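PDB 3A9L: poly-gamma-glutamate hydrolase from Bacillus phage phiNIT1, which hydrolyses the gamma-glutamyl linkages of bacterial poly-gamma-glutamate as a zinc peptidase. Local coordinates for residues A[37-49]-A[64-78]. Residues are numbered along the deposited sequence; the frame is centred on the assembly and turned at random.
Sequences FSPHAGGIEVGTT and YLFQGLLPSGNSRLH. With ZN (zinc ion), chain C; PO4 (phosphate ion), chain D.
His40 and His78 meet at the zinc site, their rings oblique with planes 44° apart and centroids 4.0 Å apart. CD2 of His78 lies over the centre of one face of the His40 ring, and Pro39 CG covers the opposite face. His40 ND1 binds the zinc ion at 2.2 Å, Glu45 adds both carboxylate oxygens, and His103, a water and phosphate O4 complete the shell. The phosphate, probably from the crystallisation liquor, also accepts an almost straight hydrogen bond from His78 NE2 to O4, 2.7 Å long, so His78 reaches the zinc indirectly through the anion, besides packing on the His40 ring. Behind the first shell, His40 NE2 is hydrogen-bonded to Val79 O, His78 ND1 to Asp5 OD1 and Glu45 OE1 to Gly104 N, which probably helps to set the orientation of each group.

His40 sits at the break in strand 34-42 and Glu45 just beyond the strand's C-terminal end; the strand pairs in parallel with strand 62-68 in a beta-alpha-beta unit whose connection is helix 48-59. A beta bulge between Ser38 and Ala41 shifts the register by one residue and puts Pro39 and His40 at a corner of the chain. Across it, Phe66 N hydrogen-bonds to Ser38 O and Ala41 N to Phe66 O. Ser38 OG accepts from His40 N, forming an ST turn.

Ile44 packs beside the site. Its CG1 stands anti to the carbonyl carbon (chi1 -44°), which carries CD1 to 3.5 Å from Gly68 N and to the edge of the Phe66 ring, while CG2 rests on His78 CB at 3.9 Å. On the face carrying Ala41 and Leu65, Thr49 OG1 donates to an in-plane lone pair of Gln67 OE1 at 2.6 Å and accepts from Gly42 N, linking the start of helix 48-59 to both strands.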
# COMPACT_ATOMS: atom_id res chain seq x y z
N PHE A 37 7.51 -9.45 1.96
CA PHE A 37 6.66 -9.35 0.78
C PHE A 37 6.42 -10.67 0.09
O PHE A 37 7.12 -11.65 0.31
CB PHE A 37 7.22 -8.31 -0.20
CG PHE A 37 8.33 -8.82 -1.06
CD1 PHE A 37 9.64 -8.88 -0.58
CD2 PHE A 37 8.05 -9.27 -2.34
CE1 PHE A 37 10.67 -9.38 -1.40
CE2 PHE A 37 9.07 -9.79 -3.16
CZ PHE A 37 10.37 -9.85 -2.69
N SER A 38 5.40 -10.69 -0.76
CA SER A 38 5.15 -11.83 -1.61
C SER A 38 4.65 -11.39 -3.00
O SER A 38 3.81 -10.50 -3.12
CB SER A 38 4.20 -12.82 -0.94
OG SER A 38 3.87 -13.84 -1.87
N PRO A 39 5.21 -11.99 -4.07
CA PRO A 39 4.65 -11.75 -5.41
C PRO A 39 3.45 -12.65 -5.71
O PRO A 39 2.77 -12.47 -6.74
CB PRO A 39 5.82 -12.09 -6.34
CG PRO A 39 6.65 -13.10 -5.60
CD PRO A 39 6.48 -12.75 -4.11
N HIS A 40 3.24 -13.63 -4.83
CA HIS A 40 2.23 -14.70 -4.98
C HIS A 40 1.22 -14.72 -3.80
O HIS A 40 0.89 -15.79 -3.23
CB HIS A 40 2.93 -16.06 -5.24
CG HIS A 40 3.97 -16.00 -6.33
ND1 HIS A 40 5.09 -16.80 -6.35
CD2 HIS A 40 4.07 -15.20 -7.42
CE1 HIS A 40 5.84 -16.50 -7.39
NE2 HIS A 40 5.25 -15.52 -8.05
N ALA A 41 0.73 -13.53 -3.44
CA ALA A 41 -0.17 -13.38 -2.30
C ALA A 41 -1.66 -13.52 -2.66
O ALA A 41 -2.00 -13.86 -3.79
CB ALA A 41 0.09 -12.07 -1.57
N GLY A 42 -2.54 -13.28 -1.68
CA GLY A 42 -3.98 -13.52 -1.84
C GLY A 42 -4.16 -14.99 -2.10
O GLY A 42 -3.54 -15.81 -1.41
N GLY A 43 -4.98 -15.32 -3.09
CA GLY A 43 -5.25 -16.69 -3.55
C GLY A 43 -4.19 -17.44 -4.37
O GLY A 43 -4.27 -18.66 -4.51
N ILE A 44 -3.18 -16.74 -4.91
CA ILE A 44 -2.10 -17.44 -5.68
C ILE A 44 -1.37 -18.50 -4.82
O ILE A 44 -1.30 -19.70 -5.19
CB ILE A 44 -1.09 -16.45 -6.36
CG1 ILE A 44 -1.81 -15.27 -7.02
CG2 ILE A 44 -0.19 -17.20 -7.37
CD1 ILE A 44 -0.92 -14.04 -7.27
N GLU A 45 -0.81 -18.06 -3.69
CA GLU A 45 -0.27 -18.99 -2.70
C GLU A 45 -0.84 -18.67 -1.32
O GLU A 45 -0.31 -17.79 -0.60
CB GLU A 45 1.26 -18.94 -2.67
CG GLU A 45 1.83 -19.75 -3.83
CD GLU A 45 3.17 -19.28 -4.32
OE1 GLU A 45 3.93 -18.67 -3.53
OE2 GLU A 45 3.49 -19.55 -5.50
N VAL A 46 -1.90 -19.40 -0.97
CA VAL A 46 -2.76 -19.05 0.18
C VAL A 46 -2.02 -19.10 1.49
O VAL A 46 -1.30 -20.08 1.77
CB VAL A 46 -4.06 -19.88 0.22
CG1 VAL A 46 -4.88 -19.60 1.49
CG2 VAL A 46 -4.92 -19.55 -1.02
N GLY A 47 -2.17 -18.02 2.25
CA GLY A 47 -1.55 -17.84 3.55
C GLY A 47 -0.39 -16.85 3.63
O GLY A 47 0.01 -16.43 4.73
N THR A 48 0.21 -16.54 2.49
CA THR A 48 1.29 -15.55 2.43
C THR A 48 0.83 -14.15 2.87
O THR A 48 1.54 -13.44 3.59
CB THR A 48 1.90 -15.46 1.01
OG1 THR A 48 0.83 -15.44 0.06
CG2 THR A 48 2.76 -16.68 0.72
N THR A 49 -0.35 -13.73 2.41
CA THR A 49 -0.90 -12.44 2.83
C THR A 49 -0.97 -12.31 4.34
O THR A 49 -0.51 -11.31 4.88
CB THR A 49 -2.32 -12.23 2.26
OG1 THR A 49 -2.24 -12.03 0.85
CG2 THR A 49 -3.00 -11.00 2.88
N TYR A 64 4.86 -5.49 0.96
CA TYR A 64 4.39 -5.43 -0.43
C TYR A 64 3.72 -6.74 -0.69
O TYR A 64 4.29 -7.76 -0.31
CB TYR A 64 5.56 -5.28 -1.40
CG TYR A 64 5.13 -5.47 -2.84
CD1 TYR A 64 5.07 -6.75 -3.41
CD2 TYR A 64 4.79 -4.39 -3.62
CE1 TYR A 64 4.70 -6.93 -4.70
CE2 TYR A 64 4.42 -4.56 -4.93
CZ TYR A 64 4.37 -5.82 -5.45
OH TYR A 64 3.98 -6.02 -6.74
N LEU A 65 2.55 -6.71 -1.34
CA LEU A 65 1.82 -7.94 -1.73
C LEU A 65 1.19 -7.82 -3.10
O LEU A 65 0.35 -6.94 -3.32
CB LEU A 65 0.67 -8.18 -0.75
CG LEU A 65 0.88 -8.37 0.72
CD1 LEU A 65 -0.48 -8.40 1.34
CD2 LEU A 65 1.63 -9.70 0.97
N PHE A 66 1.56 -8.70 -4.01
CA PHE A 66 0.84 -8.82 -5.30
C PHE A 66 -0.12 -9.96 -5.10
O PHE A 66 0.32 -11.10 -4.91
CB PHE A 66 1.80 -9.10 -6.47
CG PHE A 66 1.12 -9.13 -7.82
CD1 PHE A 66 0.59 -10.34 -8.32
CD2 PHE A 66 1.04 -7.99 -8.62
CE1 PHE A 66 -0.05 -10.38 -9.56
CE2 PHE A 66 0.40 -8.03 -9.86
CZ PHE A 66 -0.14 -9.24 -10.33
N GLN A 67 -1.42 -9.63 -5.07
CA GLN A 67 -2.44 -10.58 -4.56
C GLN A 67 -3.38 -11.06 -5.65
O GLN A 67 -3.94 -10.23 -6.36
CB GLN A 67 -3.30 -9.88 -3.49
CG GLN A 67 -2.61 -9.53 -2.16
CD GLN A 67 -3.61 -9.33 -1.02
OE1 GLN A 67 -3.67 -10.14 -0.10
NE2 GLN A 67 -4.44 -8.31 -1.12
N GLY A 68 -3.56 -12.39 -5.76
CA GLY A 68 -4.69 -12.95 -6.51
C GLY A 68 -6.01 -12.81 -5.77
O GLY A 68 -6.07 -13.02 -4.56
N LEU A 69 -7.06 -12.46 -6.51
CA LEU A 69 -8.39 -12.18 -5.95
C LEU A 69 -9.49 -13.08 -6.47
O LEU A 69 -10.65 -12.98 -6.03
CB LEU A 69 -8.83 -10.73 -6.26
CG LEU A 69 -7.91 -9.57 -5.86
CD1 LEU A 69 -8.56 -8.23 -6.16
CD2 LEU A 69 -7.60 -9.69 -4.41
N LEU A 70 -9.14 -13.97 -7.38
CA LEU A 70 -10.14 -14.79 -8.02
C LEU A 70 -10.61 -15.79 -6.99
O LEU A 70 -9.85 -16.20 -6.11
CB LEU A 70 -9.60 -15.49 -9.27
CG LEU A 70 -9.14 -14.52 -10.36
CD1 LEU A 70 -7.92 -15.07 -11.12
CD2 LEU A 70 -10.28 -14.18 -11.30
N PRO A 71 -11.89 -16.13 -7.04
CA PRO A 71 -12.33 -17.18 -6.12
C PRO A 71 -11.63 -18.54 -6.41
O PRO A 71 -11.52 -19.41 -5.50
CB PRO A 71 -13.84 -17.24 -6.38
CG PRO A 71 -14.19 -15.90 -7.02
CD PRO A 71 -12.99 -15.63 -7.87
N SER A 72 -11.14 -18.73 -7.65
CA SER A 72 -10.39 -19.96 -8.01
C SER A 72 -9.53 -19.73 -9.24
O SER A 72 -9.83 -18.86 -10.07
CB SER A 72 -11.36 -21.14 -8.27
OG SER A 72 -12.12 -20.95 -9.47
N GLY A 73 -8.46 -20.51 -9.36
CA GLY A 73 -7.60 -20.43 -10.53
C GLY A 73 -6.70 -19.21 -10.58
O GLY A 73 -6.44 -18.65 -11.65
N ASN A 74 -6.23 -18.81 -9.41
CA ASN A 74 -5.25 -17.72 -9.27
C ASN A 74 -3.86 -18.16 -9.74
O ASN A 74 -2.95 -17.34 -9.83
CB ASN A 74 -5.19 -17.21 -7.84
CG ASN A 74 -6.39 -16.33 -7.48
OD1 ASN A 74 -6.41 -15.14 -7.76
ND2 ASN A 74 -7.38 -16.94 -6.83
N SER A 75 -3.69 -19.46 -10.04
CA SER A 75 -2.39 -19.92 -10.51
C SER A 75 -1.99 -19.26 -11.82
O SER A 75 -0.81 -19.20 -12.13
CB SER A 75 -2.33 -21.44 -10.65
OG SER A 75 -3.36 -21.84 -11.52
N ARG A 76 -2.98 -18.80 -12.58
CA ARG A 76 -2.71 -18.08 -13.83
C ARG A 76 -2.09 -16.70 -13.58
O ARG A 76 -1.52 -16.09 -14.48
CB ARG A 76 -3.98 -17.98 -14.72
CG ARG A 76 -4.98 -16.93 -14.38
CD ARG A 76 -5.99 -16.77 -15.53
NE ARG A 76 -6.88 -15.62 -15.35
CZ ARG A 76 -8.12 -15.67 -14.85
NH1 ARG A 76 -8.65 -16.84 -14.47
NH2 ARG A 76 -8.84 -14.56 -14.73
N LEU A 77 -2.20 -16.24 -12.33
CA LEU A 77 -1.64 -14.96 -11.95
C LEU A 77 -0.21 -15.14 -11.41
O LEU A 77 0.44 -14.17 -10.96
CB LEU A 77 -2.55 -14.30 -10.91
CG LEU A 77 -4.01 -14.13 -11.30
CD1 LEU A 77 -4.81 -13.79 -10.06
CD2 LEU A 77 -4.19 -13.06 -12.39
N HIS A 78 0.29 -16.38 -11.50
CA HIS A 78 1.61 -16.71 -11.00
C HIS A 78 2.68 -16.35 -12.00
O HIS A 78 2.71 -16.90 -13.11
CB HIS A 78 1.70 -18.19 -10.58
CG HIS A 78 3.04 -18.60 -10.07
ND1 HIS A 78 4.04 -19.09 -10.89
CD2 HIS A 78 3.56 -18.61 -8.82
CE1 HIS A 78 5.11 -19.37 -10.17
NE2 HIS A 78 4.84 -19.10 -8.91
ZN ZN C . 5.67 -18.46 -5.04
P PO4 D . 8.09 -19.42 -7.42
O1 PO4 D . 8.16 -19.83 -8.87
O2 PO4 D . 8.96 -20.30 -6.53
O3 PO4 D . 8.63 -18.01 -7.38
O4 PO4 D . 6.67 -19.47 -6.92
O HOH W 1 2.74 -13.37 -9.65
O HOH W 2 6.31 -20.58 -4.54